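Local coordinates for variant surface glycoprotein MITat 1.13 (Trypanosoma brucei, PDB 6Z8H) that probably coats the parasite surface as a GPI-anchored glycoprotein and helps it evade host immunity through a succession of antigenically distinct coats, at residues K83-P86 / L87-A90; D255-G258 / S259-V263; S314-A318 / D319-N323. All coordinates share one frame; numbering follows the deposited sequence.

Interaction 1. Residues K83-P86 / L87-A90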
loop_
_atom_site.group_PDB
_atom_site.type_symbol
_atom_site.label_atom_id
_atom_site.label_comp_id
_atom_site.label_asym_id
_atom_site.label_seq_id
_atom_site.Cartn_x
_atom_site.Cartn_y
_atom_site.Cartn_z
ATOM N N LYS A 83 41.273 -6.013 8.928
ATOM C CA LYS A 83 40.586 -4.876 8.299
ATOM C C LYS A 83 39.066 -5.047 8.306
ATOM O O LYS A 83 38.344 -4.062 8.279
ATOM C CB LYS A 83 41.091 -4.711 6.858
ATOM C CG LYS A 83 42.626 -4.440 6.760
ATOM C CD LYS A 83 43.144 -4.447 5.328
ATOM C CE LYS A 83 44.567 -3.930 5.245
ATOM N NZ LYS A 83 45.031 -3.848 3.824
ATOM N N ILE A 84 38.556 -6.267 8.413
ATOM C CA ILE A 84 37.114 -6.509 8.384
ATOM C C ILE A 84 36.495 -6.474 9.780
ATOM O O ILE A 84 35.365 -5.996 9.948
ATOM C CB ILE A 84 36.850 -7.857 7.696
ATOM C CG1 ILE A 84 37.426 -7.862 6.286
ATOM C CG2 ILE A 84 35.377 -8.188 7.723
ATOM C CD1 ILE A 84 37.362 -9.175 5.617
ATOM N N LEU A 85 37.211 -6.976 10.795
ATOM C CA LEU A 85 36.624 -7.027 12.131
ATOM C C LEU A 85 36.047 -5.705 12.627
ATOM O O LEU A 85 34.967 -5.733 13.239
ATOM C CB LEU A 85 37.618 -7.630 13.124
ATOM C CG LEU A 85 38.060 -9.054 12.838
ATOM C CD1 LEU A 85 38.907 -9.582 14.013
ATOM C CD2 LEU A 85 36.918 -9.993 12.574
ATOM N N PRO A 86 36.681 -4.545 12.430
ATOM C CA PRO A 86 36.086 -3.296 12.938
ATOM C C PRO A 86 34.793 -2.902 12.248
ATOM O O PRO A 86 34.113 -1.998 12.739
ATOM C CB PRO A 86 37.178 -2.241 12.680
ATOM C CG PRO A 86 38.463 -3.054 12.654
ATOM C CD PRO A 86 38.073 -4.345 11.982
ATOM N N LEU A 87 34.469 -3.534 11.131
ATOM C CA LEU A 87 33.232 -3.244 10.430
ATOM C C LEU A 87 32.063 -4.044 10.960
ATOM O O LEU A 87 30.908 -3.660 10.716
ATOM C CB LEU A 87 33.452 -3.525 8.950
ATOM C CG LEU A 87 34.656 -2.844 8.290
ATOM C CD1 LEU A 87 34.826 -3.344 6.821
ATOM C CD2 LEU A 87 34.616 -1.323 8.353
ATOM N N LEU A 88 32.298 -5.148 11.663
ATOM C CA LEU A 88 31.196 -6.079 11.893
ATOM C C LEU A 88 30.170 -5.564 12.897
ATOM O O LEU A 88 28.970 -5.607 12.632
ATOM C CB LEU A 88 31.745 -7.420 12.374
ATOM C CG LEU A 88 32.329 -8.320 11.292
ATOM C CD1 LEU A 88 33.164 -9.456 11.906
ATOM C CD2 LEU A 88 31.275 -8.951 10.472
ATOM N N GLY A 89 30.601 -5.101 14.058
ATOM C CA GLY A 89 29.671 -4.626 15.067
ATOM C C GLY A 89 28.938 -3.384 14.591
ATOM O O GLY A 89 27.718 -3.260 14.742
ATOM N N ALA A 90 29.671 -2.480 13.958
ATOM C CA ALA A 90 29.081 -1.258 13.429
ATOM C C ALA A 90 28.061 -1.588 12.346
ATOM O O ALA A 90 27.002 -0.943 12.247
ATOM C CB ALA A 90 30.205 -0.338 12.915
HETATM O O HOH W 1 33.232 -4.971 15.237
HETATM O O HOH W 2 32.394 -2.256 14.830
#

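Interaction 2. Residues D255-G258 / S259-V263. With NAG (2-acetamido-2-deoxy-beta-D-glucopyranose), chain E.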
loop_
_atom_site.group_PDB
_atom_site.type_symbol
_atom_site.label_atom_id
_atom_site.label_comp_id
_atom_site.label_asym_id
_atom_site.label_seq_id
_atom_site.Cartn_x
_atom_site.Cartn_y
_atom_site.Cartn_z
ATOM N N ASP A 255 -22.245 17.005 0.494
ATOM C CA ASP A 255 -20.867 16.829 1.025
ATOM C C ASP A 255 -20.352 15.431 0.650
ATOM O O ASP A 255 -20.577 14.520 1.430
ATOM C CB ASP A 255 -20.857 17.043 2.521
ATOM C CG ASP A 255 -19.463 16.972 3.085
ATOM O OD1 ASP A 255 -18.560 16.781 2.304
ATOM O OD2 ASP A 255 -19.302 17.280 4.222
ATOM N N PHE A 256 -19.696 15.307 -0.489
ATOM C CA PHE A 256 -19.244 14.004 -0.969
ATOM C C PHE A 256 -18.034 13.499 -0.196
ATOM O O PHE A 256 -17.986 12.332 0.203
ATOM C CB PHE A 256 -18.906 14.088 -2.448
ATOM C CG PHE A 256 -20.127 14.129 -3.343
ATOM C CD1 PHE A 256 -20.734 12.949 -3.711
ATOM C CD2 PHE A 256 -20.672 15.339 -3.812
ATOM C CE1 PHE A 256 -21.876 12.956 -4.521
ATOM C CE2 PHE A 256 -21.788 15.339 -4.646
ATOM C CZ PHE A 256 -22.389 14.144 -4.990
ATOM N N LEU A 257 -17.048 14.364 0.022
ATOM C CA LEU A 257 -15.794 13.911 0.621
ATOM C C LEU A 257 -15.905 13.713 2.124
ATOM O O LEU A 257 -15.158 12.904 2.701
ATOM C CB LEU A 257 -14.675 14.914 0.348
ATOM C CG LEU A 257 -13.684 14.614 -0.783
ATOM C CD1 LEU A 257 -12.781 15.815 -1.048
ATOM C CD2 LEU A 257 -12.899 13.393 -0.463
ATOM N N GLY A 258 -16.777 14.453 2.786
ATOM C CA GLY A 258 -16.808 14.392 4.236
ATOM C C GLY A 258 -15.435 14.700 4.789
ATOM O O GLY A 258 -14.796 15.680 4.409
ATOM N N SER A 259 -14.973 13.843 5.683
ATOM C CA SER A 259 -13.669 14.012 6.303
ATOM C C SER A 259 -12.587 13.175 5.630
ATOM O O SER A 259 -11.501 13.031 6.196
ATOM C CB SER A 259 -13.770 13.717 7.796
ATOM O OG SER A 259 -14.067 12.364 8.067
ATOM N N ASN A 260 -12.847 12.627 4.445
ATOM C CA ASN A 260 -11.894 11.702 3.833
ATOM C C ASN A 260 -10.577 12.396 3.519
ATOM O O ASN A 260 -9.501 11.814 3.706
ATOM C CB ASN A 260 -12.440 11.169 2.517
ATOM C CG ASN A 260 -13.442 10.024 2.660
ATOM O OD1 ASN A 260 -13.953 9.548 1.642
ATOM N ND2 ASN A 260 -13.748 9.598 3.883
ATOM N N ALA A 261 -10.637 13.635 3.021
ATOM C CA ALA A 261 -9.399 14.325 2.682
ATOM C C ALA A 261 -8.675 14.795 3.934
ATOM O O ALA A 261 -7.444 14.782 3.980
ATOM C CB ALA A 261 -9.678 15.503 1.762
ATOM N N THR A 262 -9.421 15.183 4.970
ATOM C CA THR A 262 -8.803 15.570 6.230
ATOM C C THR A 262 -8.075 14.395 6.852
ATOM O O THR A 262 -6.959 14.552 7.340
ATOM C CB THR A 262 -9.880 16.085 7.188
ATOM O OG1 THR A 262 -10.624 17.135 6.566
ATOM C CG2 THR A 262 -9.267 16.560 8.497
ATOM N N VAL A 263 -8.688 13.208 6.848
ATOM C CA VAL A 263 -8.072 12.023 7.436
ATOM C C VAL A 263 -6.835 11.605 6.654
ATOM O O VAL A 263 -5.851 11.141 7.242
ATOM C CB VAL A 263 -9.130 10.909 7.507
ATOM C CG1 VAL A 263 -8.537 9.582 7.724
ATOM C CG2 VAL A 263 -10.162 11.225 8.596
HETATM C C1 NAG E . -14.647 8.341 3.989
HETATM C C2 NAG E . -14.232 7.462 5.259
HETATM C C3 NAG E . -15.148 6.324 5.484
HETATM C C4 NAG E . -16.578 6.806 5.455
HETATM C C5 NAG E . -16.761 7.612 4.192
HETATM C C6 NAG E . -18.177 8.116 4.054
HETATM C C7 NAG E . -11.932 7.273 6.110
HETATM C C8 NAG E . -10.579 6.795 5.774
HETATM N N2 NAG E . -12.818 7.080 5.127
HETATM O O3 NAG E . -14.887 5.751 6.742
HETATM O O4 NAG E . -17.211 5.601 5.350
HETATM O O5 NAG E . -15.949 8.724 4.224
HETATM O O6 NAG E . -18.387 8.494 2.725
HETATM O O7 NAG E . -12.164 7.717 7.168
HETATM O O HOH W 3 -16.771 10.119 1.354
HETATM O O HOH W 4 -12.232 15.860 3.687
#

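Interaction 3. Residues S314-A318 / D319-N323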
loop_
_atom_site.group_PDB
_atom_site.type_symbol
_atom_site.label_atom_id
_atom_site.label_comp_id
_atom_site.label_asym_id
_atom_site.label_seq_id
_atom_site.Cartn_x
_atom_site.Cartn_y
_atom_site.Cartn_z
ATOM N N SER A 314 39.848 5.235 24.586
ATOM C CA SER A 314 41.038 5.892 25.104
ATOM C C SER A 314 42.212 4.942 25.312
ATOM O O SER A 314 43.284 5.399 25.734
ATOM C CB SER A 314 40.703 6.595 26.429
ATOM O OG SER A 314 40.068 5.713 27.345
ATOM N N ASP A 315 42.058 3.656 25.000
ATOM C CA ASP A 315 43.096 2.673 25.292
ATOM C C ASP A 315 44.269 2.711 24.321
ATOM O O ASP A 315 45.262 2.018 24.563
ATOM C CB ASP A 315 42.504 1.256 25.326
ATOM C CG ASP A 315 41.742 0.990 26.600
ATOM O OD1 ASP A 315 41.987 1.743 27.587
ATOM O OD2 ASP A 315 40.942 0.032 26.641
ATOM N N ALA A 316 44.180 3.468 23.229
ATOM C CA ALA A 316 45.317 3.742 22.368
ATOM C C ALA A 316 45.320 5.226 22.043
ATOM O O ALA A 316 44.264 5.859 22.046
ATOM C CB ALA A 316 45.273 2.943 21.062
ATOM N N PRO A 317 46.492 5.821 21.818
ATOM C CA PRO A 317 46.519 7.236 21.425
ATOM C C PRO A 317 45.743 7.472 20.136
ATOM O O PRO A 317 45.797 6.670 19.200
ATOM C CB PRO A 317 48.018 7.537 21.261
ATOM C CG PRO A 317 48.662 6.177 21.067
ATOM C CD PRO A 317 47.835 5.218 21.859
ATOM N N ALA A 318 45.009 8.592 20.104
ATOM C CA ALA A 318 44.152 8.903 18.966
ATOM C C ALA A 318 44.933 8.978 17.662
ATOM O O ALA A 318 44.398 8.641 16.600
ATOM C CB ALA A 318 43.422 10.216 19.227
ATOM N N ASP A 319 46.142 9.470 17.725
ATOM C CA ASP A 319 46.989 9.460 16.533
ATOM C C ASP A 319 47.119 8.025 16.052
ATOM O O ASP A 319 46.962 7.866 14.922
ATOM C CB ASP A 319 48.360 10.059 16.805
ATOM C CG ASP A 319 48.381 11.540 16.543
ATOM O OD1 ASP A 319 49.476 12.108 16.644
ATOM O OD2 ASP A 319 47.307 12.087 16.239
ATOM N N GLU A 320 47.525 7.053 16.857
ATOM C CA GLU A 320 47.753 5.688 16.402
ATOM C C GLU A 320 46.481 5.106 15.811
ATOM O O GLU A 320 46.533 4.403 14.805
ATOM C CB GLU A 320 48.279 4.809 17.540
ATOM C CG GLU A 320 49.754 5.010 17.858
ATOM C CD GLU A 320 50.670 4.392 16.808
ATOM O OE1 GLU A 320 50.670 3.146 16.664
ATOM O OE2 GLU A 320 51.392 5.159 16.126
ATOM N N VAL A 321 45.333 5.419 16.412
ATOM C CA VAL A 321 44.047 4.981 15.867
ATOM C C VAL A 321 43.836 5.556 14.473
ATOM O O VAL A 321 43.431 4.851 13.545
ATOM C CB VAL A 321 42.902 5.372 16.819
ATOM C CG1 VAL A 321 41.550 5.112 16.176
ATOM C CG2 VAL A 321 43.036 4.621 18.134
ATOM N N ASN A 322 44.116 6.846 14.294
ATOM C CA ASN A 322 43.905 7.441 12.980
ATOM C C ASN A 322 44.861 6.864 11.945
ATOM O O ASN A 322 44.471 6.641 10.794
ATOM C CB ASN A 322 44.063 8.953 13.073
ATOM C CG ASN A 322 42.858 9.619 13.695
ATOM O OD1 ASN A 322 41.716 9.320 13.337
ATOM N ND2 ASN A 322 43.102 10.534 14.633
ATOM N N ASN A 323 46.122 6.634 12.321
ATOM C CA ASN A 323 47.061 6.025 11.383
ATOM C C ASN A 323 46.634 4.610 11.008
ATOM O O ASN A 323 46.823 4.180 9.865
ATOM C CB ASN A 323 48.469 6.057 11.968
ATOM C CG ASN A 323 49.080 7.423 11.868
ATOM O OD1 ASN A 323 49.803 7.715 10.920
ATOM N ND2 ASN A 323 48.769 8.285 12.831
#

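Interaction 1. Residues K83-P86 / L87-A90
L87 N hydrogen-bonds to I84 O at 2.9 Å, coming in over the face of that carbonyl from about 45° above its plane. One residue on, the geometry repeats with a longer reach: L88 N bonds to L85 O at 3.2 Å, with the donor 60° out of that plane. The P86 ring is packed by F296, M299 and V300 of helix 294-304 and by Y329 of helix 318-329.

The proline nitrogen carries no hydrogen, and the helix kinks here. Both direct bonds reach back three residues, as in a 3-10 turn. The usual four-residue bonds are opened by water: L85 O and G89 N stand 4.5 Å apart, and a water 2.8 Å from L85 O donates to it while accepting from G89 N. A second water does the same one step along, donating to P86 O at 2.7 Å and taking the A90 N-H. L85 O is therefore gripped by two donors, L88 N and the first water.

Among the side chains, L87 folds back along the preceding turn. With CG beside its own N (chi1 -53°), its CB rests 3.3 Å from I84 O and its CD1 comes within 3.9 Å of K83 O. L85 and L88 slant across one another, touching through L85 CD2 and L88 CD1 at 3.9 Å.

All this lies near the start of helix 78-129, the second arm of the long helical hairpin characteristic of the VSG N-terminal domain. I84, L87 and L88 face the first arm, helix 34-75, L87 and A90 also touch V290 of helix 287-291, and L85 and L88 pack on L379 and G372 of the second subunit.

Interaction 2. Residues D255-G258 / S259-V263
L257 to N260 form a type II' beta turn, closed by N260 N bonding to L257 O at 2.9 Å, with G258 at the positive phi (55°) that suits a residue without a side chain. The turn is braced from outside by D255: its OD1 takes the G258 N-H at 3.0 Å, approached from above the carboxylate plane, an Asx motif, while OD2 makes a salt bridge to K190.

The L257 side chain lies slantwise against N260, CD2 meeting N260 CB at 3.7 Å, and its CD1 just reaches A261 CB. Beyond them L257 packs on V122 and Y123 of helix 78-129.

S259 is the N-cap residue of helix 260-273. Its side chain makes no capping bond, but its carbonyl accepts from V263 N. A water 2.7 Å from G258 O donates to it and accepts from T262 N.

N260-A261-T262 is an N-glycosylation sequon, and the sugar is in place: N260 ND2 is joined to NAG C1 by a 1.5 Å covalent bond. Another water lies between N260 OD1, F256 O and NAG O6, 2.7 Å from the last. NAG also hydrogen-bonds to E118, and its acetyl C8 touches V263 CG1 at 4.0 Å. N260 OD1 has a weak hydrogen bond from N124 of the second subunit.

Interaction 3. Residues S314-A318 / D319-N323
A316 and V321 close a hydrophobic staple around the start of helix 318-329: the methyl of A316, the residue before the N-cap, meets CG2 of V321 at 4.0 Å, with P317 at the N-cap position between them. The valine conformation makes this possible. CG1 is anti to the backbone N (chi1 172°), which turns CG2 back toward the N-terminal end of the helix, where it also rests 3.6 Å from P317 O. Both staple residues then share a patch formed by I301 of helix 294-304 and by L305, so the clasp is pinned onto the underlying helix as well as onto its own turn.

The same P317 carbonyl starts the helical bonding, taking V321 N at 3.1 Å.

On the outer side, the proline ring and E320 lie side by side and point the same way, CG against CG at 3.6 Å. The first torsion of E320 (chi1 -77°) sets CG beside the backbone N and against the ring, and the bend at the second then leads the carboxylate away from the turn. Having D319 and E320 in the first turn probably suits the positive end of the helix dipole.

The loop before the staple is tied down by D315, whose OD2 accepts from the backbone N of both E311 and K312.

Further into the helix, N322 N bonds to A318 O at 2.9 Å, and the N322 amide curls back over the same carbonyl without a proper bonding angle. N323 does better. D319 O takes two donors from this residue, the backbone N at 3.0 Å and the side-chain ND2 at 2.8 Å, the latter coming from 50° above the carbonyl plane, with D319 O lying in the plane of the amide.

Interactions 1 and 3 sit on the same side of the chain's centre, their centres about 17 Å apart, and helix 294-304 packs against both; helix 318-329, begun by interaction 3, also reaches interaction 1 through Y329. Yet one is a buried kink inside a long helix, opened by water and lined with leucines, while the other is a surface helix start built on a staple. Interaction 2, about 52 Å from the first and 61 Å from the third between centres, bears the glycan and is mostly buried (L257, N260, A261), with S259 exposed. Like interaction 1 it involves helix 78-129 and touches the second subunit; no other chain of the assembly touches interaction 3.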